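Local coordinates for type IV pilus assembly protein PilC (Thermus thermophilus, PDB 2WHN) that probably acts as an essential inner-membrane component of the type IV pilus machinery, controlling pilus assembly and disassembly and the localisation and ATPase activity of PilB, at residues A[7-18]-A[45-53]; A[62-70]-A[80-88]. One frame throughout, in Å; residues are numbered along the deposited sequence.

Both contacts belong to the N-terminal domain of PilC, an all-helical unit of the GSP F family, and they come in series along the chain: interaction 1 is complete before interaction 2 begins. Their centres lie about 18 Å apart on opposite sides of the chain's centre, and their nearest atoms stay about 5 Å from each other without touching. Interaction 1 ties the N-terminal lead-in and start of helix 12-28 to helix 46-60; interaction 2 pairs the short helix 65-70, next after 46-60, with helix 77-89. Both pairings pack on the same long helix, 92-109, and Phe75 touches Leu15 of interaction 1 as well as Leu69 and Val80 of interaction 2.

Interaction 1: A[7-18]-A[45-53]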
ATOM      1  N   GLU A   7      13.120 -15.698  -0.085  1.00 28.31           N
ATOM      2  CA  GLU A   7      12.050 -15.383   0.858  1.00 30.69           C
ATOM      3  C   GLU A   7      10.771 -14.978   0.121  1.00 31.52           C
ATOM      4  O   GLU A   7      10.823 -14.213  -0.840  1.00 30.84           O
ATOM      5  CB  GLU A   7      12.491 -14.264   1.811  1.00 30.52           C
ATOM      6  CG  GLU A   7      11.580 -14.092   3.018  1.00 34.79           C
ATOM      7  CD  GLU A   7      11.919 -12.868   3.855  1.00 37.18           C
ATOM      8  OE1 GLU A   7      12.930 -12.190   3.554  1.00 36.01           O
ATOM      9  OE2 GLU A   7      11.177 -12.596   4.822  1.00 38.34           O
ATOM     10  N   ARG A   8       9.638 -15.533   0.540  1.00 33.29           N
ATOM     11  CA  ARG A   8       8.353 -15.199  -0.072  1.00 35.36           C
ATOM     12  C   ARG A   8       8.016 -13.730   0.169  1.00 35.54           C
ATOM     13  O   ARG A   8       7.788 -13.320   1.307  1.00 35.83           O
ATOM     14  CB  ARG A   8       7.235 -16.074   0.503  1.00 35.92           C
ATOM     15  CG  ARG A   8       7.490 -17.570   0.416  1.00 40.18           C
ATOM     16  CD  ARG A   8       6.319 -18.347   1.000  1.00 45.21           C
ATOM     17  NE  ARG A   8       6.230 -19.706   0.470  1.00 47.96           N
ATOM     18  CZ  ARG A   8       5.088 -20.360   0.286  1.00 50.12           C
ATOM     19  NH1 ARG A   8       3.934 -19.771   0.574  1.00 51.24           N
ATOM     20  NH2 ARG A   8       5.093 -21.596  -0.194  1.00 51.84           N
ATOM     21  N   GLY A   9       8.008 -12.940  -0.902  1.00 35.78           N
ATOM     22  CA  GLY A   9       7.632 -11.529  -0.815  1.00 35.53           C
ATOM     23  C   GLY A   9       6.148 -11.314  -1.034  1.00 35.10           C
ATOM     24  O   GLY A   9       5.401 -12.270  -1.243  1.00 36.14           O
ATOM     25  N   PRO A  10       5.708 -10.048  -0.999  1.00 34.73           N
ATOM     26  CA  PRO A  10       4.290  -9.727  -1.145  1.00 34.26           C
ATOM     27  C   PRO A  10       3.712 -10.281  -2.447  1.00 33.58           C
ATOM     28  O   PRO A  10       4.333 -10.166  -3.500  1.00 33.09           O
ATOM     29  CB  PRO A  10       4.277  -8.194  -1.178  1.00 34.02           C
ATOM     30  CG  PRO A  10       5.561  -7.777  -0.532  1.00 34.83           C
ATOM     31  CD  PRO A  10       6.549  -8.844  -0.857  1.00 34.52           C
ATOM     32  N   GLY A  11       2.519 -10.859  -2.370  1.00 32.82           N
ATOM     33  CA  GLY A  11       1.816 -11.309  -3.560  1.00 32.46           C
ATOM     34  C   GLY A  11       0.666 -10.394  -3.937  1.00 32.33           C
ATOM     35  O   GLY A  11       0.471  -9.332  -3.336  1.00 32.15           O
ATOM     36  N   LEU A  12      -0.074 -10.789  -4.966  1.00 31.69           N
ATOM     37  CA  LEU A  12      -1.283 -10.086  -5.358  1.00 31.59           C
ATOM     38  C   LEU A  12      -2.256 -10.012  -4.188  1.00 31.36           C
ATOM     39  O   LEU A  12      -2.865  -8.970  -3.944  1.00 31.45           O
ATOM     40  CB  LEU A  12      -1.951 -10.788  -6.546  1.00 31.26           C
ATOM     41  CG  LEU A  12      -3.315 -10.236  -6.968  1.00 31.81           C
ATOM     42  CD1 LEU A  12      -3.202  -8.779  -7.388  1.00 30.64           C
ATOM     43  CD2 LEU A  12      -3.925 -11.074  -8.087  1.00 32.42           C
ATOM     44  N   LYS A  13      -2.423 -11.128  -3.486  1.00 31.18           N
ATOM     45  CA  LYS A  13      -3.317 -11.167  -2.338  1.00 31.53           C
ATOM     46  C   LYS A  13      -2.894 -10.138  -1.295  1.00 30.99           C
ATOM     47  O   LYS A  13      -3.706  -9.327  -0.850  1.00 30.47           O
ATOM     48  CB  LYS A  13      -3.361 -12.564  -1.715  1.00 31.70           C
ATOM     49  CG  LYS A  13      -4.606 -12.810  -0.874  1.00 33.66           C
ATOM     50  CD  LYS A  13      -4.589 -14.181  -0.216  1.00 36.47           C
ATOM     51  CE  LYS A  13      -3.380 -14.340   0.694  1.00 40.67           C
ATOM     52  NZ  LYS A  13      -3.125 -13.114   1.504  1.00 40.41           N
ATOM     53  N   ASP A  14      -1.610 -10.141  -0.950  1.00 30.91           N
ATOM     54  CA  ASP A  14      -1.083  -9.217   0.049  1.00 30.88           C
ATOM     55  C   ASP A  14      -1.391  -7.769  -0.326  1.00 30.69           C
ATOM     56  O   ASP A  14      -1.805  -6.973   0.518  1.00 29.88           O
ATOM     57  CB  ASP A  14       0.423  -9.406   0.212  1.00 31.21           C
ATOM     58  CG  ASP A  14       0.798 -10.842   0.538  1.00 34.61           C
ATOM     59  OD1 ASP A  14       0.763 -11.214   1.730  1.00 35.81           O
ATOM     60  OD2 ASP A  14       1.130 -11.598  -0.400  1.00 37.28           O
ATOM     61  N   LEU A  15      -1.190  -7.436  -1.597  1.00 30.17           N
ATOM     62  CA  LEU A  15      -1.414  -6.076  -2.073  1.00 29.30           C
ATOM     63  C   LEU A  15      -2.896  -5.707  -2.088  1.00 28.31           C
ATOM     64  O   LEU A  15      -3.265  -4.581  -1.747  1.00 29.21           O
ATOM     65  CB  LEU A  15      -0.798  -5.874  -3.462  1.00 29.23           C
ATOM     66  CG  LEU A  15      -0.924  -4.451  -4.015  1.00 29.04           C
ATOM     67  CD1 LEU A  15      -0.207  -3.455  -3.100  1.00 29.07           C
ATOM     68  CD2 LEU A  15      -0.371  -4.371  -5.425  1.00 32.36           C
ATOM     69  N   ALA A  16      -3.742  -6.653  -2.481  1.00 27.24           N
ATOM     70  CA  ALA A  16      -5.187  -6.434  -2.474  1.00 26.72           C
ATOM     71  C   ALA A  16      -5.709  -6.158  -1.066  1.00 26.67           C
ATOM     72  O   ALA A  16      -6.505  -5.244  -0.857  1.00 26.03           O
ATOM     73  CB  ALA A  16      -5.911  -7.621  -3.088  1.00 26.12           C
ATOM     74  N   ILE A  17      -5.271  -6.968  -0.105  1.00 26.71           N
ATOM     75  CA  ILE A  17      -5.671  -6.794   1.289  1.00 26.94           C
ATOM     76  C   ILE A  17      -5.220  -5.438   1.826  1.00 27.17           C
ATOM     77  O   ILE A  17      -6.033  -4.649   2.319  1.00 26.91           O
ATOM     78  CB  ILE A  17      -5.119  -7.936   2.174  1.00 27.12           C
ATOM     79  CG1 ILE A  17      -5.788  -9.256   1.795  1.00 27.90           C
ATOM     80  CG2 ILE A  17      -5.341  -7.636   3.652  1.00 26.88           C
ATOM     81  CD1 ILE A  17      -5.239 -10.457   2.534  1.00 31.67           C
ATOM     82  N   PHE A  18      -3.934  -5.138   1.663  1.00 26.66           N
ATOM     83  CA  PHE A  18      -3.404  -3.829   2.041  1.00 25.72           C
ATOM     84  C   PHE A  18      -4.245  -2.687   1.480  1.00 25.73           C
ATOM     85  O   PHE A  18      -4.584  -1.742   2.196  1.00 25.49           O
ATOM     86  CB  PHE A  18      -1.963  -3.666   1.565  1.00 25.35           C
ATOM     87  CG  PHE A  18      -1.481  -2.237   1.585  1.00 25.79           C
ATOM     88  CD1 PHE A  18      -1.129  -1.629   2.775  1.00 26.65           C
ATOM     89  CD2 PHE A  18      -1.392  -1.507   0.415  1.00 25.01           C
ATOM     90  CE1 PHE A  18      -0.695  -0.315   2.799  1.00 29.40           C
ATOM     91  CE2 PHE A  18      -0.949  -0.199   0.429  1.00 29.40           C
ATOM     92  CZ  PHE A  18      -0.608   0.404   1.622  1.00 27.56           C
ATOM     93  N   ASN A  45       2.297 -10.845   5.627  1.00 28.90           N
ATOM     94  CA  ASN A  45       3.583 -11.120   4.995  1.00 29.64           C
ATOM     95  C   ASN A  45       4.714 -10.297   5.611  1.00 30.26           C
ATOM     96  O   ASN A  45       4.671  -9.070   5.602  1.00 29.71           O
ATOM     97  CB  ASN A  45       3.498 -10.857   3.490  1.00 29.13           C
ATOM     98  CG  ASN A  45       4.799 -11.159   2.771  1.00 29.81           C
ATOM     99  OD1 ASN A  45       5.044 -12.295   2.362  1.00 32.17           O
ATOM    100  ND2 ASN A  45       5.631 -10.139   2.596  1.00 27.23           N
ATOM    101  N   ARG A  46       5.733 -10.978   6.127  1.00 31.85           N
ATOM    102  CA  ARG A  46       6.802 -10.316   6.877  1.00 33.03           C
ATOM    103  C   ARG A  46       7.545  -9.285   6.042  1.00 33.64           C
ATOM    104  O   ARG A  46       7.956  -8.238   6.550  1.00 33.40           O
ATOM    105  CB  ARG A  46       7.800 -11.340   7.421  1.00 33.34           C
ATOM    106  CG  ARG A  46       8.894 -10.722   8.281  1.00 34.43           C
ATOM    107  CD  ARG A  46      10.098 -11.641   8.406  1.00 38.05           C
ATOM    108  NE  ARG A  46      11.014 -11.508   7.275  1.00 39.84           N
ATOM    109  CZ  ARG A  46      11.943 -10.562   7.171  1.00 40.20           C
ATOM    110  NH1 ARG A  46      12.083  -9.655   8.127  1.00 41.50           N
ATOM    111  NH2 ARG A  46      12.733 -10.522   6.108  1.00 39.12           N
ATOM    112  N   LYS A  47       7.789  -9.625   4.781  1.00 33.67           N
ATOM    113  CA  LYS A  47       8.497  -8.737   3.875  1.00 34.28           C
ATOM    114  C   LYS A  47       7.658  -7.511   3.523  1.00 33.90           C
ATOM    115  O   LYS A  47       8.182  -6.398   3.410  1.00 33.62           O
ATOM    116  CB  LYS A  47       8.910  -9.484   2.606  1.00 34.87           C
ATOM    117  CG  LYS A  47       9.998  -8.783   1.811  1.00 37.47           C
ATOM    118  CD  LYS A  47      11.030  -9.780   1.291  1.00 39.48           C
ATOM    119  CE  LYS A  47      12.321  -9.077   0.898  1.00 41.74           C
ATOM    120  NZ  LYS A  47      13.403 -10.055   0.562  1.00 42.89           N
ATOM    121  N   PHE A  48       6.352  -7.708   3.368  1.00 33.52           N
ATOM    122  CA  PHE A  48       5.451  -6.584   3.148  1.00 33.58           C
ATOM    123  C   PHE A  48       5.366  -5.709   4.391  1.00 33.88           C
ATOM    124  O   PHE A  48       5.323  -4.483   4.289  1.00 34.00           O
ATOM    125  CB  PHE A  48       4.059  -7.059   2.734  1.00 33.23           C
ATOM    126  CG  PHE A  48       3.266  -6.022   1.981  1.00 31.92           C
ATOM    127  CD1 PHE A  48       3.904  -4.957   1.361  1.00 29.67           C
ATOM    128  CD2 PHE A  48       1.894  -6.139   1.853  1.00 27.92           C
ATOM    129  CE1 PHE A  48       3.178  -4.004   0.660  1.00 31.11           C
ATOM    130  CE2 PHE A  48       1.166  -5.205   1.130  1.00 29.65           C
ATOM    131  CZ  PHE A  48       1.804  -4.137   0.539  1.00 29.10           C
ATOM    132  N   ARG A  49       5.385  -6.346   5.562  1.00 34.31           N
ATOM    133  CA  ARG A  49       5.400  -5.628   6.835  1.00 34.55           C
ATOM    134  C   ARG A  49       6.626  -4.730   6.937  1.00 34.69           C
ATOM    135  O   ARG A  49       6.530  -3.580   7.365  1.00 34.82           O
ATOM    136  CB  ARG A  49       5.385  -6.606   8.013  1.00 35.02           C
ATOM    137  CG  ARG A  49       4.000  -6.954   8.522  1.00 36.77           C
ATOM    138  CD  ARG A  49       3.981  -7.096  10.038  1.00 37.13           C
ATOM    139  NE  ARG A  49       4.992  -8.033  10.521  1.00 38.19           N
ATOM    140  CZ  ARG A  49       5.011  -9.332  10.235  1.00 38.09           C
ATOM    141  NH1 ARG A  49       4.081  -9.861   9.451  1.00 36.54           N
ATOM    142  NH2 ARG A  49       5.971 -10.103  10.728  1.00 37.62           N
ATOM    143  N   GLU A  50       7.785  -5.273   6.579  1.00 34.21           N
ATOM    144  CA  GLU A  50       9.013  -4.494   6.588  1.00 34.81           C
ATOM    145  C   GLU A  50       8.914  -3.344   5.592  1.00 34.31           C
ATOM    146  O   GLU A  50       9.340  -2.228   5.876  1.00 33.52           O
ATOM    147  CB  GLU A  50      10.217  -5.383   6.273  1.00 34.85           C
ATOM    148  CG  GLU A  50      10.597  -6.325   7.406  1.00 37.65           C
ATOM    149  CD  GLU A  50      11.718  -5.776   8.263  1.00 42.94           C
ATOM    150  OE1 GLU A  50      11.946  -4.548   8.223  1.00 46.04           O
ATOM    151  OE2 GLU A  50      12.394  -6.573   8.954  1.00 45.71           O
ATOM    152  N   ILE A  51       8.316  -3.620   4.438  1.00 34.35           N
ATOM    153  CA  ILE A  51       8.101  -2.604   3.414  1.00 34.35           C
ATOM    154  C   ILE A  51       7.245  -1.469   3.960  1.00 34.35           C
ATOM    155  O   ILE A  51       7.537  -0.291   3.749  1.00 34.00           O
ATOM    156  CB  ILE A  51       7.376  -3.195   2.188  1.00 34.72           C
ATOM    157  CG1 ILE A  51       8.257  -4.232   1.485  1.00 35.78           C
ATOM    158  CG2 ILE A  51       6.966  -2.093   1.233  1.00 33.61           C
ATOM    159  CD1 ILE A  51       9.386  -3.629   0.701  1.00 36.95           C
ATOM    160  N   LEU A  52       6.157  -1.836   4.626  1.00 34.50           N
ATOM    161  CA  LEU A  52       5.171  -0.857   5.064  1.00 34.70           C
ATOM    162  C   LEU A  52       5.681  -0.030   6.236  1.00 34.85           C
ATOM    163  O   LEU A  52       5.362   1.151   6.349  1.00 35.53           O
ATOM    164  CB  LEU A  52       3.852  -1.540   5.416  1.00 33.75           C
ATOM    165  CG  LEU A  52       3.158  -2.203   4.225  1.00 32.49           C
ATOM    166  CD1 LEU A  52       1.915  -2.948   4.680  1.00 30.34           C
ATOM    167  CD2 LEU A  52       2.815  -1.160   3.159  1.00 30.87           C
ATOM    168  N   LYS A  53       6.497  -0.638   7.090  1.00 34.92           N
ATOM    169  CA  LYS A  53       7.160   0.113   8.156  1.00 35.60           C
ATOM    170  C   LYS A  53       8.097   1.172   7.584  1.00 35.25           C
ATOM    171  O   LYS A  53       8.207   2.277   8.118  1.00 35.67           O
ATOM    172  CB  LYS A  53       7.920  -0.826   9.098  1.00 35.42           C
ATOM    173  CG  LYS A  53       7.020  -1.815   9.819  1.00 37.97           C
ATOM    174  CD  LYS A  53       7.793  -2.716  10.774  1.00 41.26           C
ATOM    175  CE  LYS A  53       6.874  -3.779  11.360  1.00 42.18           C
ATOM    176  NZ  LYS A  53       7.517  -4.554  12.456  1.00 43.86           N
TER
HETATM  177  O   HOH W   1       0.712  -9.306   3.517  1.00 32.26           O
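A helix-helix packing contact, extended by the lead-in 7-11, brings Phe48 of helix 46-60 against Pro10 of the lead-in and Asp14 and Phe18 of helix 12-28. The short helical segments cross at -43°, their axes 11.2 Å apart. The first torsion of Phe48 sets CG opposite the backbone N, carrying the ring across to Asp14 and Phe18. Pro10 CB lies over one face of the ring, and Pro10 CG is 3.7 Å from Phe48 CB; Leu52 CD1 covers the centre of the opposite face. The far end of Phe48 turns its edge toward the face of Phe18 in an offset edge-to-face pair, planes at 68°, while Phe18 CE1 rests 3.6 Å from Leu52 CD2. Where the helices begin, Asp14 OD2 takes the N-H of N-cap Gly11, and OD1 accepts from a water that in turn accepts from Asn45 N, a bridge between the two helix starts. Farther out, Arg46 grips Glu7 side-on: NE meets OE2 at 2.7 Å and NH2 meets OE1 at 3.1 Å. The carboxylate and guanidinium planes are only 9° apart, and this pairing should restrain the carboxylate's rotation. Lys47 NZ adds a long salt bridge to Glu7 OE1, and Glu50 OE2 one to Arg46 NH1 whose hydrogen bond is weak. Deeper in, Leu15 continues from Phe48 onto Phe75 and Leu103, linking the pair to helix 92-109.

Interaction 2: A[62-70]-A[80-88]; sequences GMAFSEALS and VNLVRAGET
Ser66 is a knob in a hole of helix 77-89, set among Val80, Val83, Arg84 and Glu87, where helix 65-70 runs nearly antiparallel to its partner in this helical domain (163°, short axes 8.7 Å apart). Its CB sits 3.1 Å from Glu87 OE2, beside Arg84 CB and near Val80 CG1 and Val83 CG1. OG, held between backbone N and carbonyl carbon (chi1 57°), can give its one proton weakly to Glu87 OE1 or OE2, both 3.0 Å away, and which takes it is not settled; Arg84 CD comes within 3.5 Å of this OG. The carboxylate lies by residues 64-66, at the helix's N-terminal end, which would probably favour its negative charge; the Ser66 N-H faces OE2, but implausibly close in the model, so that bond's length is doubtful. Arg84 NH1 completes the grip with a salt bridge to Glu87 OE1 (3.0 Å). Beneath these polar groups, Val83 CG1 touches Phe65 CD2, and Leu69 CD1 reaches tip to tip toward Val83 while covering the centre of one face of the Phe65 ring. Phe65 extends to Val55 and Leu92. At the other end, Val80 CG1 packs 3.5 Å from Ser66 O, and Val80 CG2 reaches Ser70 CA at 4.0 Å.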
ATOM      1  N   GLY A  62       8.067  13.253   6.406  1.00 26.60           N
ATOM      2  CA  GLY A  62       7.684  14.358   5.531  1.00 27.15           C
ATOM      3  C   GLY A  62       7.810  14.078   4.043  1.00 27.67           C
ATOM      4  O   GLY A  62       7.540  14.952   3.215  1.00 27.12           O
ATOM      5  N   MET A  63       8.228  12.864   3.696  1.00 28.02           N
ATOM      6  CA  MET A  63       8.279  12.447   2.296  1.00 28.72           C
ATOM      7  C   MET A  63       6.870  12.158   1.788  1.00 29.03           C
ATOM      8  O   MET A  63       5.979  11.802   2.567  1.00 28.59           O
ATOM      9  CB  MET A  63       9.166  11.206   2.137  1.00 29.34           C
ATOM     10  CG  MET A  63       9.127  10.575   0.752  1.00 31.85           C
ATOM     11  SD  MET A  63      10.172   9.105   0.628  1.00 38.31           S
ATOM     12  CE  MET A  63      11.645   9.674   1.489  1.00 32.99           C
ATOM     13  N   ALA A  64       6.663  12.344   0.489  1.00 27.87           N
ATOM     14  CA  ALA A  64       5.357  12.110  -0.110  1.00 27.77           C
ATOM     15  C   ALA A  64       5.017  10.624  -0.108  1.00 27.65           C
ATOM     16  O   ALA A  64       5.906   9.773  -0.193  1.00 27.93           O
ATOM     17  CB  ALA A  64       5.316  12.671  -1.527  1.00 27.04           C
ATOM     18  N   PHE A  65       3.728  10.318   0.018  1.00 27.10           N
ATOM     19  CA  PHE A  65       3.259   8.934   0.072  1.00 27.03           C
ATOM     20  C   PHE A  65       3.634   8.191  -1.209  1.00 26.81           C
ATOM     21  O   PHE A  65       4.160   7.073  -1.163  1.00 26.88           O
ATOM     22  CB  PHE A  65       1.739   8.895   0.294  1.00 25.84           C
ATOM     23  CG  PHE A  65       1.178   7.511   0.470  1.00 26.27           C
ATOM     24  CD1 PHE A  65       1.900   6.529   1.131  1.00 25.59           C
ATOM     25  CD2 PHE A  65      -0.098   7.208   0.017  1.00 26.34           C
ATOM     26  CE1 PHE A  65       1.369   5.258   1.313  1.00 26.71           C
ATOM     27  CE2 PHE A  65      -0.635   5.943   0.192  1.00 26.37           C
ATOM     28  CZ  PHE A  65       0.099   4.965   0.838  1.00 25.34           C
ATOM     29  N   SER A  66       3.393   8.830  -2.349  1.00 26.31           N
ATOM     30  CA  SER A  66       3.704   8.234  -3.644  1.00 26.91           C
ATOM     31  C   SER A  66       5.190   7.932  -3.815  1.00 27.09           C
ATOM     32  O   SER A  66       5.551   6.902  -4.382  1.00 27.97           O
ATOM     33  CB  SER A  66       3.215   9.128  -4.781  1.00 26.78           C
ATOM     34  OG  SER A  66       3.772  10.418  -4.669  1.00 27.49           O
ATOM     35  N   GLU A  67       6.053   8.819  -3.326  1.00 27.49           N
ATOM     36  CA  GLU A  67       7.492   8.570  -3.403  1.00 27.50           C
ATOM     37  C   GLU A  67       7.919   7.449  -2.455  1.00 27.88           C
ATOM     38  O   GLU A  67       8.780   6.638  -2.793  1.00 27.11           O
ATOM     39  CB  GLU A  67       8.313   9.836  -3.135  1.00 27.87           C
ATOM     40  CG  GLU A  67       9.818   9.556  -3.048  1.00 29.22           C
ATOM     41  CD  GLU A  67      10.673  10.812  -3.058  1.00 31.41           C
ATOM     42  OE1 GLU A  67      10.179  11.880  -2.645  1.00 31.31           O
ATOM     43  OE2 GLU A  67      11.856  10.724  -3.458  1.00 33.37           O
ATOM     44  N   ALA A  68       7.313   7.396  -1.274  1.00 28.03           N
ATOM     45  CA  ALA A  68       7.571   6.292  -0.354  1.00 28.80           C
ATOM     46  C   ALA A  68       7.217   4.946  -0.991  1.00 29.01           C
ATOM     47  O   ALA A  68       7.985   3.987  -0.899  1.00 29.15           O
ATOM     48  CB  ALA A  68       6.817   6.488   0.953  1.00 28.77           C
ATOM     49  N   LEU A  69       6.076   4.892  -1.672  1.00 29.64           N
ATOM     50  CA  LEU A  69       5.671   3.695  -2.408  1.00 30.01           C
ATOM     51  C   LEU A  69       6.641   3.367  -3.540  1.00 30.54           C
ATOM     52  O   LEU A  69       6.939   2.198  -3.799  1.00 30.37           O
ATOM     53  CB  LEU A  69       4.264   3.859  -2.982  1.00 30.41           C
ATOM     54  CG  LEU A  69       3.138   4.236  -2.015  1.00 30.45           C
ATOM     55  CD1 LEU A  69       1.820   4.372  -2.761  1.00 30.03           C
ATOM     56  CD2 LEU A  69       3.024   3.218  -0.893  1.00 29.10           C
ATOM     57  N   SER A  70       7.081   4.398  -4.255  1.00 30.72           N
ATOM     58  CA  SER A  70       7.836   4.194  -5.487  1.00 30.76           C
ATOM     59  C   SER A  70       9.167   3.509  -5.205  1.00 31.06           C
ATOM     60  O   SER A  70       9.849   3.060  -6.127  1.00 30.66           O
ATOM     61  CB  SER A  70       8.065   5.521  -6.211  1.00 30.63           C
ATOM     62  OG  SER A  70       9.029   6.303  -5.531  1.00 30.99           O
ATOM     63  N   VAL A  80       1.369   3.939  -8.260  1.00 33.32           N
ATOM     64  CA  VAL A  80       2.062   5.108  -7.721  1.00 33.04           C
ATOM     65  C   VAL A  80       1.532   6.396  -8.350  1.00 33.56           C
ATOM     66  O   VAL A  80       1.266   7.378  -7.657  1.00 33.43           O
ATOM     67  CB  VAL A  80       3.594   5.010  -7.942  1.00 33.24           C
ATOM     68  CG1 VAL A  80       4.275   6.337  -7.634  1.00 30.97           C
ATOM     69  CG2 VAL A  80       4.193   3.888  -7.095  1.00 33.65           C
ATOM     70  N   ASN A  81       1.370   6.385  -9.668  1.00 33.69           N
ATOM     71  CA  ASN A  81       0.866   7.558 -10.376  1.00 33.01           C
ATOM     72  C   ASN A  81      -0.546   7.932  -9.929  1.00 32.54           C
ATOM     73  O   ASN A  81      -0.868   9.108  -9.786  1.00 31.74           O
ATOM     74  CB  ASN A  81       0.912   7.336 -11.890  1.00 33.32           C
ATOM     75  CG  ASN A  81       2.290   7.588 -12.472  1.00 34.08           C
ATOM     76  OD1 ASN A  81       3.097   8.311 -11.889  1.00 34.81           O
ATOM     77  ND2 ASN A  81       2.557   7.014 -13.639  1.00 33.71           N
ATOM     78  N   LEU A  82      -1.374   6.924  -9.685  1.00 32.16           N
ATOM     79  CA  LEU A  82      -2.731   7.151  -9.207  1.00 32.36           C
ATOM     80  C   LEU A  82      -2.734   7.695  -7.778  1.00 32.22           C
ATOM     81  O   LEU A  82      -3.413   8.677  -7.480  1.00 31.56           O
ATOM     82  CB  LEU A  82      -3.547   5.860  -9.288  1.00 32.62           C
ATOM     83  CG  LEU A  82      -4.147   5.577 -10.664  1.00 34.10           C
ATOM     84  CD1 LEU A  82      -4.797   4.198 -10.695  1.00 35.50           C
ATOM     85  CD2 LEU A  82      -5.153   6.670 -11.035  1.00 33.16           C
ATOM     86  N   VAL A  83      -1.955   7.061  -6.906  1.00 31.87           N
ATOM     87  CA  VAL A  83      -1.734   7.574  -5.557  1.00 31.83           C
ATOM     88  C   VAL A  83      -1.211   9.002  -5.582  1.00 32.72           C
ATOM     89  O   VAL A  83      -1.628   9.838  -4.779  1.00 32.94           O
ATOM     90  CB  VAL A  83      -0.767   6.674  -4.750  1.00 31.97           C
ATOM     91  CG1 VAL A  83      -0.278   7.395  -3.493  1.00 30.93           C
ATOM     92  CG2 VAL A  83      -1.453   5.366  -4.386  1.00 29.55           C
ATOM     93  N   ARG A  84      -0.320   9.294  -6.527  1.00 32.95           N
ATOM     94  CA  ARG A  84       0.227  10.645  -6.658  1.00 32.70           C
ATOM     95  C   ARG A  84      -0.853  11.669  -7.004  1.00 32.50           C
ATOM     96  O   ARG A  84      -0.832  12.798  -6.511  1.00 32.11           O
ATOM     97  CB  ARG A  84       1.341  10.684  -7.708  1.00 33.30           C
ATOM     98  CG  ARG A  84       1.782  12.092  -8.077  1.00 32.85           C
ATOM     99  CD  ARG A  84       2.410  12.786  -6.883  1.00 33.59           C
ATOM    100  NE  ARG A  84       2.606  14.212  -7.118  1.00 35.10           N
ATOM    101  CZ  ARG A  84       3.056  15.062  -6.201  1.00 34.71           C
ATOM    102  NH1 ARG A  84       3.357  14.629  -4.982  1.00 32.33           N
ATOM    103  NH2 ARG A  84       3.199  16.345  -6.502  1.00 32.86           N
ATOM    104  N   ALA A  85      -1.788  11.281  -7.863  1.00 32.72           N
ATOM    105  CA  ALA A  85      -2.919  12.149  -8.187  1.00 32.76           C
ATOM    106  C   ALA A  85      -3.804  12.354  -6.956  1.00 32.88           C
ATOM    107  O   ALA A  85      -4.309  13.448  -6.717  1.00 32.49           O
ATOM    108  CB  ALA A  85      -3.730  11.570  -9.338  1.00 32.63           C
ATOM    109  N   GLY A  86      -3.946  11.304  -6.155  1.00 33.47           N
ATOM    110  CA  GLY A  86      -4.752  11.365  -4.935  1.00 34.59           C
ATOM    111  C   GLY A  86      -4.202  12.306  -3.881  1.00 35.08           C
ATOM    112  O   GLY A  86      -4.960  13.000  -3.203  1.00 35.77           O
ATOM    113  N   GLU A  87      -2.881  12.326  -3.729  1.00 36.09           N
ATOM    114  CA  GLU A  87      -2.233  13.222  -2.771  1.00 37.08           C
ATOM    115  C   GLU A  87      -2.607  14.672  -3.029  1.00 36.85           C
ATOM    116  O   GLU A  87      -2.747  15.460  -2.093  1.00 37.16           O
ATOM    117  CB  GLU A  87      -0.711  13.085  -2.838  1.00 36.95           C
ATOM    118  CG  GLU A  87      -0.193  11.688  -2.607  1.00 38.67           C
ATOM    119  CD  GLU A  87       1.292  11.580  -2.875  1.00 37.91           C
ATOM    120  OE1 GLU A  87       1.835  12.454  -3.581  1.00 37.47           O
ATOM    121  OE2 GLU A  87       1.918  10.632  -2.363  1.00 37.59           O
ATOM    122  N   THR A  88      -2.709  15.033  -4.305  1.00 37.07           N
ATOM    123  CA  THR A  88      -2.882  16.429  -4.699  1.00 36.93           C
ATOM    124  C   THR A  88      -4.351  16.822  -4.816  1.00 36.44           C
ATOM    125  O   THR A  88      -4.669  17.992  -5.018  1.00 37.17           O
ATOM    126  CB  THR A  88      -2.183  16.732  -6.041  1.00 37.34           C
ATOM    127  OG1 THR A  88      -0.790  16.407  -5.947  1.00 38.54           O
ATOM    128  CG2 THR A  88      -2.330  18.204  -6.399  1.00 37.84           C
TER